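Long-range contacts in PlaB phospholipase (PDB 6ZTI), which acts as a phospholipase of the alpha/beta-hydrolase class linked to Legionella virulence, its activity being controlled through NAD(H)-mediated tetramerization: residues N30-L35 against I274-M279; H125-P131 against Y191-T196; R339-I344 against L447-V453. All blocks are in the same frame, centred on the assembly; numbering follows the deposited sequence.

Contact 1 (N30-L35 against I274-M279); sequences NTYGEL and IRSITM
Glu-34 grips the loop 274-279 at two points, once through its backbone and once through its side chain. Its amide N donates to Ile-277 O at 3.0 Å in a nearly straight bond, and its carboxylate OE1 accepts from Met-279 N at 2.8 Å. That second bond uses the anti lone pair of OE1. The chain runs extended beyond CG (chi2 -172°), which carries the carboxylate past Ile-277 and along Thr-278, whose CA and CB lie close to Glu-34 OE1.

At the other end of the contact the guanidinium of Arg-275 lies flat against Asn-30. The side-chain amide and guanidinium planes are stacked, only 24° apart, and Asn-30 O stands over one face of the guanidinium toward its rim; the angles rule out hydrogen bonds from Arg-275 NE or NH1 to this oxygen. To one side of these polar contacts lies a small apolar patch: Ile-274 CD1 comes to the edge of the Tyr-32 ring, 4.1 Å from Tyr-32 CD1, and Leu-35 CD2 meets both Ile-274 CD1 and Ile-277 CD1.

Two beta turns position these groups, a type II' turn from Tyr-32 to Leu-35 and a type I turn from Ile-274 to Ile-277. Gly-33, at positive phi, brings its CA to 3.8 Å from both Arg-275 O and Ile-277 O, laying the two backbones against each other. Farther out, Tyr-32 OH bonds to Gly-58 O, and Asn-281 braces Ser-276 and Thr-278. Because Glu-34 is also the N-cap residue of helix 35-44, the chemistry ties the start of that helix directly to the loop preceding helix 286-296.

Contact 2 (H125-P131 against Y191-T196); sequences HLIMLAP and YSFVLT
His-125 and Tyr-191 open a pair of neighbouring parallel strands in the central sheet of the alpha/beta-hydrolase domain. Their rings are set obliquely, planes 49° apart, with Tyr-191 CD2 over one face of the imidazole. Phe-193 lies alongside His-125, pointing the same way, and brings the edge of its ring to His-125 CD2. The edge also passes Leu-126 O, and Phe-193 CD1 lies 3.9 Å from Ile-127 CG1, the side chains of Phe-193 and Ile-127 crossing at a slant. Farther along this face Leu-129 and Leu-195 run side by side, with Leu-129 CD2 against Leu-195 CB.

The other face carries Leu-126, Met-128, Ser-192 and Val-194. Met-128 is stretched as far as SD and then bends (chi3 -79°), swinging its methyl CE across toward strand 191-196, 3.6 Å from Val-194 CG2. Val-194 uses its second methyl, CG1, against the ring of Pro-131, dividing its branches between two partners.

Five backbone hydrogen bonds join the strands, whose axes run 4° from parallel. Helix 286-296 covers the face of Ile-127 and Phe-193, while helix 102-114 packs on Leu-126 and Pro-131, so that strand 123-129 has a helix on each side, as in other alpha/beta hydrolases. His-125 NE2 bonds to Val-297 O, and Tyr-303 meets the Phe-193 ring edge-to-face while its hydroxyl bonds to Ser-192 O. Ser-192 itself is a buried exception to good polar pairing: its OG has no hydrogen-bonding partner in the model, and among its neighbours across the strands the closest is Met-128 CE, at 3.5 Å.

Contact 3 (R339-I344 against L447-V453); sequences RYSMII and LHPNETV
Strands 340-349 and 452-463 begin to pair in parallel here, Met-342 beside Thr-452 and Ile-343 beside Val-453, and their pairing is extended backward by a type II turn from His-448 to Glu-451. Met-342 takes a hydrogen bond from Val-453 N through its carbonyl and gives one to Glu-451 O, and Ile-344 N then reaches Val-453 O at 3.0 Å. At the turn, Asn-450 N donates to Tyr-340 O at the more bent angle of 134°.

Ser-341 adds a side-chain bond to the turn. With its hydroxyl beside the backbone N (chi1 -54°), Ser-341 OG donates to His-448 O at 2.8 Å, from above the carbonyl plane. Glu-451 N approaches that oxygen from the opposite face, so His-448 O is held by two donors. Arg-339 lays its guanidinium over the Pro-449 ring, with Pro-449 CB centred above the plane, 3.8 Å from Arg-339 CZ. A water bridges Tyr-340 N and Asn-450 OD1. On the face of Ile-343 and Val-453, Ile-343 CD1 meets Leu-447 CD2 at 3.7 Å with the side chains nearly perpendicular, and Val-453 lies alongside Ile-343. On the face of Met-342 and Thr-452, Thr-452 OG1 lies 3.7 Å from both Met-342 CB and Met-342 CE and bonds to Ala-224 O, while its CG2 turns toward Ile-344 CD1.

Charged ends are tied down outside the pair, Arg-339 by Asp-398 and Glu-451 by Arg-252. Strand 340-349 lies between strands 390-396 and 452-463 in the larger mixed sheet, while Tyr-397 of helix 397-404 packs on Pro-449 and Leu-447, and helix 300-320 supplies Gln-318 to Asn-450.

Contacts 1 and 2 belong to the same alpha/beta-hydrolase domain: along the chain the strand pair of contact 2 is nested inside the loop closed by contact 1, and the two meet where Ile-274 CB packs on Leu-129 CD1 at 3.9 Å. Their centres are 16 Å apart. Contact 3 follows in series, in the mixed sheet; its centre lies about 18 Å from that of contact 2, with nearest atoms about 8 Å apart, and about 30 Å from the centre of contact 1. It is also the one near the bound dinucleotide: the side chain of Ile-343 is about 5 Å from those of the NAD-binding residues Tyr-393 and Leu-362, and about 9 Å from a thio-NAD molecule.

Contact 1 (N30-L35 against I274-M279)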
loop_
_atom_site.group_PDB
_atom_site.type_symbol
_atom_site.label_atom_id
_atom_site.label_comp_id
_atom_site.label_asym_id
_atom_site.label_seq_id
_atom_site.Cartn_x
_atom_site.Cartn_y
_atom_site.Cartn_z
ATOM N N ASN B 30 20.367 26.161 -22.257
ATOM C CA ASN B 30 20.732 27.424 -21.628
ATOM C C ASN B 30 20.965 27.260 -20.135
ATOM O O ASN B 30 21.472 28.189 -19.494
ATOM C CB ASN B 30 19.659 28.497 -21.881
ATOM C CG ASN B 30 18.294 28.138 -21.302
ATOM O OD1 ASN B 30 18.158 27.218 -20.503
ATOM N ND2 ASN B 30 17.274 28.884 -21.709
ATOM N N THR B 31 20.606 26.100 -19.578
ATOM C CA THR B 31 20.954 25.771 -18.202
ATOM C C THR B 31 22.426 26.043 -17.907
ATOM O O THR B 31 22.786 26.326 -16.758
ATOM C CB THR B 31 20.618 24.298 -17.939
ATOM O OG1 THR B 31 20.792 23.985 -16.549
ATOM C CG2 THR B 31 21.521 23.380 -18.765
ATOM N N TYR B 32 23.289 25.964 -18.924
ATOM C CA TYR B 32 24.721 26.186 -18.756
ATOM C C TYR B 32 25.106 27.659 -18.734
ATOM O O TYR B 32 26.292 27.966 -18.566
ATOM C CB TYR B 32 25.509 25.487 -19.874
ATOM C CG TYR B 32 25.277 23.990 -19.960
ATOM C CD1 TYR B 32 25.523 23.169 -18.869
ATOM C CD2 TYR B 32 24.840 23.392 -21.148
ATOM C CE1 TYR B 32 25.320 21.800 -18.943
ATOM C CE2 TYR B 32 24.639 22.028 -21.232
ATOM C CZ TYR B 32 24.885 21.238 -20.121
ATOM O OH TYR B 32 24.690 19.874 -20.184
ATOM N N GLY B 33 24.143 28.572 -18.882
ATOM C CA GLY B 33 24.465 29.983 -18.923
ATOM C C GLY B 33 25.245 30.270 -20.191
ATOM O O GLY B 33 25.083 29.603 -21.209
ATOM N N GLU B 34 26.123 31.270 -20.120
ATOM C CA GLU B 34 27.038 31.570 -21.211
ATOM C C GLU B 34 28.455 31.065 -20.944
ATOM O O GLU B 34 29.389 31.457 -21.653
ATOM C CB GLU B 34 27.033 33.078 -21.495
ATOM C CG GLU B 34 25.658 33.599 -21.922
ATOM C CD GLU B 34 25.663 35.055 -22.391
ATOM O OE1 GLU B 34 26.413 35.889 -21.833
ATOM O OE2 GLU B 34 24.902 35.365 -23.335
ATOM N N LEU B 35 28.625 30.161 -19.978
ATOM C CA LEU B 35 29.961 29.658 -19.669
ATOM C C LEU B 35 30.617 28.912 -20.827
ATOM O O LEU B 35 31.840 29.061 -21.000
ATOM C CB LEU B 35 29.900 28.754 -18.431
ATOM C CG LEU B 35 31.241 28.135 -18.033
ATOM C CD1 LEU B 35 32.245 29.248 -17.762
ATOM C CD2 LEU B 35 31.113 27.207 -16.849
ATOM N N ILE B 274 25.828 27.943 -12.071
ATOM C CA ILE B 274 26.292 28.033 -13.460
ATOM C C ILE B 274 25.313 28.855 -14.300
ATOM O O ILE B 274 25.721 29.553 -15.235
ATOM C CB ILE B 274 26.541 26.635 -14.080
ATOM C CG1 ILE B 274 27.083 26.773 -15.516
ATOM C CG2 ILE B 274 25.291 25.784 -14.050
ATOM C CD1 ILE B 274 27.532 25.459 -16.179
ATOM N N ARG B 275 24.023 28.816 -13.955
ATOM C CA ARG B 275 23.020 29.504 -14.764
ATOM C C ARG B 275 23.251 31.012 -14.819
ATOM O O ARG B 275 22.914 31.649 -15.825
ATOM C CB ARG B 275 21.621 29.218 -14.215
ATOM C CG ARG B 275 20.494 29.795 -15.070
ATOM C CD ARG B 275 20.350 29.048 -16.391
ATOM N NE ARG B 275 19.210 29.507 -17.182
ATOM C CZ ARG B 275 19.257 30.507 -18.054
ATOM N NH1 ARG B 275 20.389 31.176 -18.249
ATOM N NH2 ARG B 275 18.164 30.841 -18.730
ATOM N N SER B 276 23.811 31.602 -13.762
ATOM C CA SER B 276 23.957 33.050 -13.677
ATOM C C SER B 276 25.180 33.593 -14.421
ATOM O O SER B 276 25.348 34.819 -14.485
ATOM C CB SER B 276 24.018 33.475 -12.206
ATOM O OG SER B 276 25.235 33.097 -11.592
ATOM N N ILE B 277 26.000 32.730 -15.017
ATOM C CA ILE B 277 27.223 33.156 -15.692
ATOM C C ILE B 277 26.870 33.795 -17.028
ATOM O O ILE B 277 26.198 33.181 -17.865
ATOM C CB ILE B 277 28.170 31.964 -15.896
ATOM C CG1 ILE B 277 28.573 31.365 -14.552
ATOM C CG2 ILE B 277 29.402 32.379 -16.675
ATOM C CD1 ILE B 277 29.448 30.144 -14.674
ATOM N N THR B 278 27.358 35.013 -17.252
ATOM C CA THR B 278 27.219 35.685 -18.536
ATOM C C THR B 278 28.596 36.098 -19.036
ATOM O O THR B 278 29.561 36.165 -18.268
ATOM C CB THR B 278 26.314 36.927 -18.449
ATOM O OG1 THR B 278 26.978 37.958 -17.707
ATOM C CG2 THR B 278 24.998 36.582 -17.777
ATOM N N MET B 279 28.676 36.389 -20.340
ATOM C CA MET B 279 29.925 36.901 -20.891
ATOM C C MET B 279 30.364 38.159 -20.161
ATOM O O MET B 279 31.567 38.410 -20.017
ATOM C CB MET B 279 29.775 37.194 -22.387
ATOM C CG MET B 279 29.691 35.959 -23.281
ATOM S SD MET B 279 31.141 34.903 -23.151
ATOM C CE MET B 279 32.445 36.010 -23.694
#

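Contact 2 (H125-P131 against Y191-T196)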
loop_
_atom_site.group_PDB
_atom_site.type_symbol
_atom_site.label_atom_id
_atom_site.label_comp_id
_atom_site.label_asym_id
_atom_site.label_seq_id
_atom_site.Cartn_x
_atom_site.Cartn_y
_atom_site.Cartn_z
ATOM N N HIS B 125 39.671 15.634 -16.429
ATOM C CA HIS B 125 39.196 16.502 -15.363
ATOM C C HIS B 125 37.708 16.265 -15.156
ATOM O O HIS B 125 36.949 16.142 -16.123
ATOM C CB HIS B 125 39.417 17.996 -15.678
ATOM C CG HIS B 125 40.855 18.388 -15.853
ATOM N ND1 HIS B 125 41.618 17.975 -16.923
ATOM C CD2 HIS B 125 41.658 19.181 -15.105
ATOM C CE1 HIS B 125 42.833 18.484 -16.821
ATOM N NE2 HIS B 125 42.883 19.223 -15.728
ATOM N N LEU B 126 37.306 16.200 -13.896
ATOM C CA LEU B 126 35.900 16.112 -13.510
ATOM C C LEU B 126 35.626 17.274 -12.570
ATOM O O LEU B 126 36.131 17.302 -11.443
ATOM C CB LEU B 126 35.575 14.772 -12.857
ATOM C CG LEU B 126 34.150 14.640 -12.305
ATOM C CD1 LEU B 126 33.122 14.994 -13.374
ATOM C CD2 LEU B 126 33.900 13.242 -11.772
ATOM N N ILE B 127 34.854 18.244 -13.052
ATOM C CA ILE B 127 34.511 19.445 -12.307
ATOM C C ILE B 127 33.014 19.376 -12.046
ATOM O O ILE B 127 32.208 19.612 -12.949
ATOM C CB ILE B 127 34.896 20.719 -13.067
ATOM C CG1 ILE B 127 36.382 20.683 -13.428
ATOM C CG2 ILE B 127 34.558 21.955 -12.225
ATOM C CD1 ILE B 127 36.828 21.799 -14.364
ATOM N N MET B 128 32.644 19.042 -10.813
ATOM C CA MET B 128 31.254 18.868 -10.410
ATOM C C MET B 128 30.767 20.126 -9.713
ATOM O O MET B 128 31.348 20.536 -8.707
ATOM C CB MET B 128 31.119 17.669 -9.470
ATOM C CG MET B 128 31.263 16.322 -10.162
ATOM S SD MET B 128 31.398 15.002 -8.952
ATOM C CE MET B 128 33.117 15.185 -8.485
ATOM N N LEU B 129 29.699 20.729 -10.244
ATOM C CA LEU B 129 29.075 21.910 -9.666
ATOM C C LEU B 129 27.808 21.496 -8.923
ATOM O O LEU B 129 26.889 20.915 -9.518
ATOM C CB LEU B 129 28.743 22.941 -10.747
ATOM C CG LEU B 129 29.851 23.300 -11.744
ATOM C CD1 LEU B 129 29.372 24.269 -12.837
ATOM C CD2 LEU B 129 31.050 23.901 -11.021
ATOM N N ALA B 130 27.766 21.795 -7.623
ATOM C CA ALA B 130 26.662 21.438 -6.732
ATOM C C ALA B 130 26.134 20.036 -7.026
ATOM O O ALA B 130 24.921 19.859 -7.193
ATOM C CB ALA B 130 25.528 22.453 -6.849
ATOM N N PRO B 131 27.004 19.027 -7.074
ATOM C CA PRO B 131 26.547 17.661 -7.366
ATOM C C PRO B 131 25.793 17.052 -6.205
ATOM O O PRO B 131 26.171 17.228 -5.044
ATOM C CB PRO B 131 27.854 16.904 -7.601
ATOM C CG PRO B 131 28.789 17.585 -6.653
ATOM C CD PRO B 131 28.435 19.049 -6.723
ATOM N N TYR B 191 41.861 14.477 -12.487
ATOM C CA TYR B 191 41.798 15.584 -11.543
ATOM C C TYR B 191 40.332 15.919 -11.333
ATOM O O TYR B 191 39.664 16.418 -12.244
ATOM C CB TYR B 191 42.609 16.772 -12.054
ATOM C CG TYR B 191 44.071 16.413 -12.157
ATOM C CD1 TYR B 191 44.812 16.114 -11.018
ATOM C CD2 TYR B 191 44.708 16.337 -13.392
ATOM C CE1 TYR B 191 46.165 15.754 -11.109
ATOM C CE2 TYR B 191 46.018 15.986 -13.486
ATOM C CZ TYR B 191 46.753 15.693 -12.350
ATOM O OH TYR B 191 48.081 15.347 -12.463
ATOM N N SER B 192 39.832 15.600 -10.139
ATOM C CA SER B 192 38.431 15.730 -9.786
ATOM C C SER B 192 38.219 16.864 -8.788
ATOM O O SER B 192 39.028 17.060 -7.873
ATOM C CB SER B 192 37.934 14.412 -9.195
ATOM O OG SER B 192 36.536 14.459 -9.025
ATOM N N PHE B 193 37.120 17.602 -8.953
ATOM C CA PHE B 193 36.834 18.761 -8.115
ATOM C C PHE B 193 35.339 18.860 -7.850
ATOM O O PHE B 193 34.517 18.548 -8.719
ATOM C CB PHE B 193 37.280 20.086 -8.773
ATOM C CG PHE B 193 38.613 20.019 -9.450
ATOM C CD1 PHE B 193 38.758 19.363 -10.666
ATOM C CD2 PHE B 193 39.720 20.643 -8.895
ATOM C CE1 PHE B 193 39.984 19.307 -11.291
ATOM C CE2 PHE B 193 40.954 20.598 -9.530
ATOM C CZ PHE B 193 41.085 19.929 -10.726
ATOM N N VAL B 194 34.990 19.336 -6.656
ATOM C CA VAL B 194 33.616 19.679 -6.312
ATOM C C VAL B 194 33.564 21.156 -5.964
ATOM O O VAL B 194 34.330 21.633 -5.119
ATOM C CB VAL B 194 33.080 18.832 -5.150
ATOM C CG1 VAL B 194 31.741 19.406 -4.659
ATOM C CG2 VAL B 194 32.943 17.357 -5.603
ATOM N N LEU B 195 32.703 21.888 -6.643
ATOM C CA LEU B 195 32.421 23.264 -6.284
ATOM C C LEU B 195 30.940 23.392 -5.991
ATOM O O LEU B 195 30.111 22.820 -6.697
ATOM C CB LEU B 195 32.830 24.216 -7.408
ATOM C CG LEU B 195 34.293 24.169 -7.863
ATOM C CD1 LEU B 195 34.505 25.042 -9.103
ATOM C CD2 LEU B 195 35.225 24.623 -6.778
ATOM N N THR B 196 30.595 24.116 -4.933
ATOM C CA THR B 196 29.185 24.366 -4.685
ATOM C C THR B 196 29.038 25.676 -3.927
ATOM O O THR B 196 30.021 26.321 -3.552
ATOM C CB THR B 196 28.544 23.204 -3.925
ATOM O OG1 THR B 196 27.118 23.322 -3.983
ATOM C CG2 THR B 196 29.003 23.231 -2.521
#

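Contact 3 (R339-I344 against L447-V453)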
loop_
_atom_site.group_PDB
_atom_site.type_symbol
_atom_site.label_atom_id
_atom_site.label_comp_id
_atom_site.label_asym_id
_atom_site.label_seq_id
_atom_site.Cartn_x
_atom_site.Cartn_y
_atom_site.Cartn_z
ATOM N N ARG B 339 27.849 25.343 9.756
ATOM C CA ARG B 339 28.348 24.242 8.947
ATOM C C ARG B 339 27.706 22.967 9.464
ATOM O O ARG B 339 27.435 22.844 10.662
ATOM C CB ARG B 339 29.872 24.176 8.998
ATOM C CG ARG B 339 30.513 25.529 8.810
ATOM C CD ARG B 339 31.995 25.490 8.962
ATOM N NE ARG B 339 32.400 25.011 10.275
ATOM C CZ ARG B 339 33.644 24.673 10.582
ATOM N NH1 ARG B 339 34.605 24.781 9.673
ATOM N NH2 ARG B 339 33.922 24.230 11.798
ATOM N N TYR B 340 27.417 22.033 8.551
ATOM C CA TYR B 340 26.558 20.898 8.857
ATOM C C TYR B 340 27.193 19.571 8.450
ATOM O O TYR B 340 28.043 19.515 7.559
ATOM C CB TYR B 340 25.175 21.091 8.170
ATOM C CG TYR B 340 24.551 22.434 8.529
ATOM C CD1 TYR B 340 24.895 23.577 7.845
ATOM C CD2 TYR B 340 23.649 22.557 9.583
ATOM C CE1 TYR B 340 24.357 24.803 8.178
ATOM C CE2 TYR B 340 23.116 23.776 9.926
ATOM C CZ TYR B 340 23.472 24.895 9.212
ATOM O OH TYR B 340 22.961 26.123 9.517
ATOM N N SER B 341 26.782 18.500 9.142
ATOM C CA SER B 341 27.213 17.134 8.875
ATOM C C SER B 341 25.989 16.283 8.564
ATOM O O SER B 341 24.921 16.482 9.150
ATOM C CB SER B 341 27.967 16.539 10.060
ATOM O OG SER B 341 29.044 17.372 10.462
ATOM N N MET B 342 26.140 15.342 7.635
ATOM C CA MET B 342 25.070 14.432 7.268
ATOM C C MET B 342 25.514 13.012 7.579
ATOM O O MET B 342 26.652 12.625 7.288
ATOM C CB MET B 342 24.704 14.584 5.794
ATOM C CG MET B 342 23.419 13.917 5.429
ATOM S SD MET B 342 22.742 14.498 3.881
ATOM C CE MET B 342 23.380 13.256 2.776
ATOM N N ILE B 343 24.637 12.264 8.219
ATOM C CA ILE B 343 24.879 10.876 8.555
ATOM C C ILE B 343 23.858 10.051 7.796
ATOM O O ILE B 343 22.657 10.336 7.857
ATOM C CB ILE B 343 24.765 10.621 10.066
ATOM C CG1 ILE B 343 25.568 11.651 10.856
ATOM C CG2 ILE B 343 25.230 9.182 10.378
ATOM C CD1 ILE B 343 25.534 11.405 12.359
ATOM N N ILE B 344 24.327 9.052 7.064
ATOM C CA ILE B 344 23.452 8.077 6.421
ATOM C C ILE B 344 23.653 6.766 7.171
ATOM O O ILE B 344 24.741 6.183 7.124
ATOM C CB ILE B 344 23.755 7.917 4.923
ATOM C CG1 ILE B 344 23.638 9.257 4.202
ATOM C CG2 ILE B 344 22.764 6.904 4.266
ATOM C CD1 ILE B 344 24.239 9.254 2.796
ATOM N N LEU B 447 32.367 12.775 12.667
ATOM C CA LEU B 447 31.698 13.925 12.076
ATOM C C LEU B 447 32.718 14.975 11.678
ATOM O O LEU B 447 33.646 15.273 12.437
ATOM C CB LEU B 447 30.715 14.591 13.037
ATOM C CG LEU B 447 29.511 13.818 13.517
ATOM C CD1 LEU B 447 28.721 14.730 14.423
ATOM C CD2 LEU B 447 28.679 13.331 12.355
ATOM N N HIS B 448 32.516 15.553 10.498
ATOM C CA HIS B 448 33.303 16.663 10.011
ATOM C C HIS B 448 32.353 17.676 9.396
ATOM O O HIS B 448 31.339 17.291 8.792
ATOM C CB HIS B 448 34.323 16.229 8.962
ATOM C CG HIS B 448 35.259 15.173 9.441
ATOM N ND1 HIS B 448 36.432 15.467 10.100
ATOM C CD2 HIS B 448 35.193 13.823 9.368
ATOM C CE1 HIS B 448 37.053 14.344 10.412
ATOM N NE2 HIS B 448 36.324 13.331 9.973
ATOM N N PRO B 449 32.643 18.962 9.530
ATOM C CA PRO B 449 31.804 19.960 8.874
ATOM C C PRO B 449 31.863 19.798 7.368
ATOM O O PRO B 449 32.899 19.448 6.809
ATOM C CB PRO B 449 32.402 21.289 9.335
ATOM C CG PRO B 449 33.845 20.954 9.686
ATOM C CD PRO B 449 33.789 19.570 10.237
ATOM N N ASN B 450 30.729 20.046 6.721
ATOM C CA ASN B 450 30.580 19.940 5.274
ATOM C C ASN B 450 30.817 18.527 4.746
ATOM O O ASN B 450 31.116 18.368 3.567
ATOM C CB ASN B 450 31.511 20.903 4.528
ATOM C CG ASN B 450 31.344 22.324 4.979
ATOM O OD1 ASN B 450 30.225 22.793 5.207
ATOM N ND2 ASN B 450 32.455 23.003 5.175
ATOM N N GLU B 451 30.685 17.493 5.583
ATOM C CA GLU B 451 30.873 16.117 5.134
ATOM C C GLU B 451 29.683 15.239 5.506
ATOM O O GLU B 451 29.014 15.449 6.523
ATOM C CB GLU B 451 32.154 15.485 5.711
ATOM C CG GLU B 451 33.431 16.094 5.171
ATOM C CD GLU B 451 34.659 15.260 5.485
ATOM O OE1 GLU B 451 34.515 14.125 6.001
ATOM O OE2 GLU B 451 35.780 15.739 5.212
ATOM N N THR B 452 29.426 14.266 4.631
ATOM C CA THR B 452 28.566 13.121 4.890
ATOM C C THR B 452 29.423 11.992 5.466
ATOM O O THR B 452 30.573 11.820 5.069
ATOM C CB THR B 452 27.891 12.658 3.583
ATOM O OG1 THR B 452 26.996 13.667 3.104
ATOM C CG2 THR B 452 27.095 11.397 3.781
ATOM N N VAL B 453 28.877 11.235 6.420
ATOM C CA VAL B 453 29.499 9.989 6.874
ATOM C C VAL B 453 28.479 8.866 6.719
ATOM O O VAL B 453 27.319 9.011 7.124
ATOM C CB VAL B 453 30.018 10.083 8.324
ATOM C CG1 VAL B 453 28.891 10.387 9.310
ATOM C CG2 VAL B 453 30.726 8.796 8.733
HETATM O O HOH W 1 27.529 22.686 5.785
#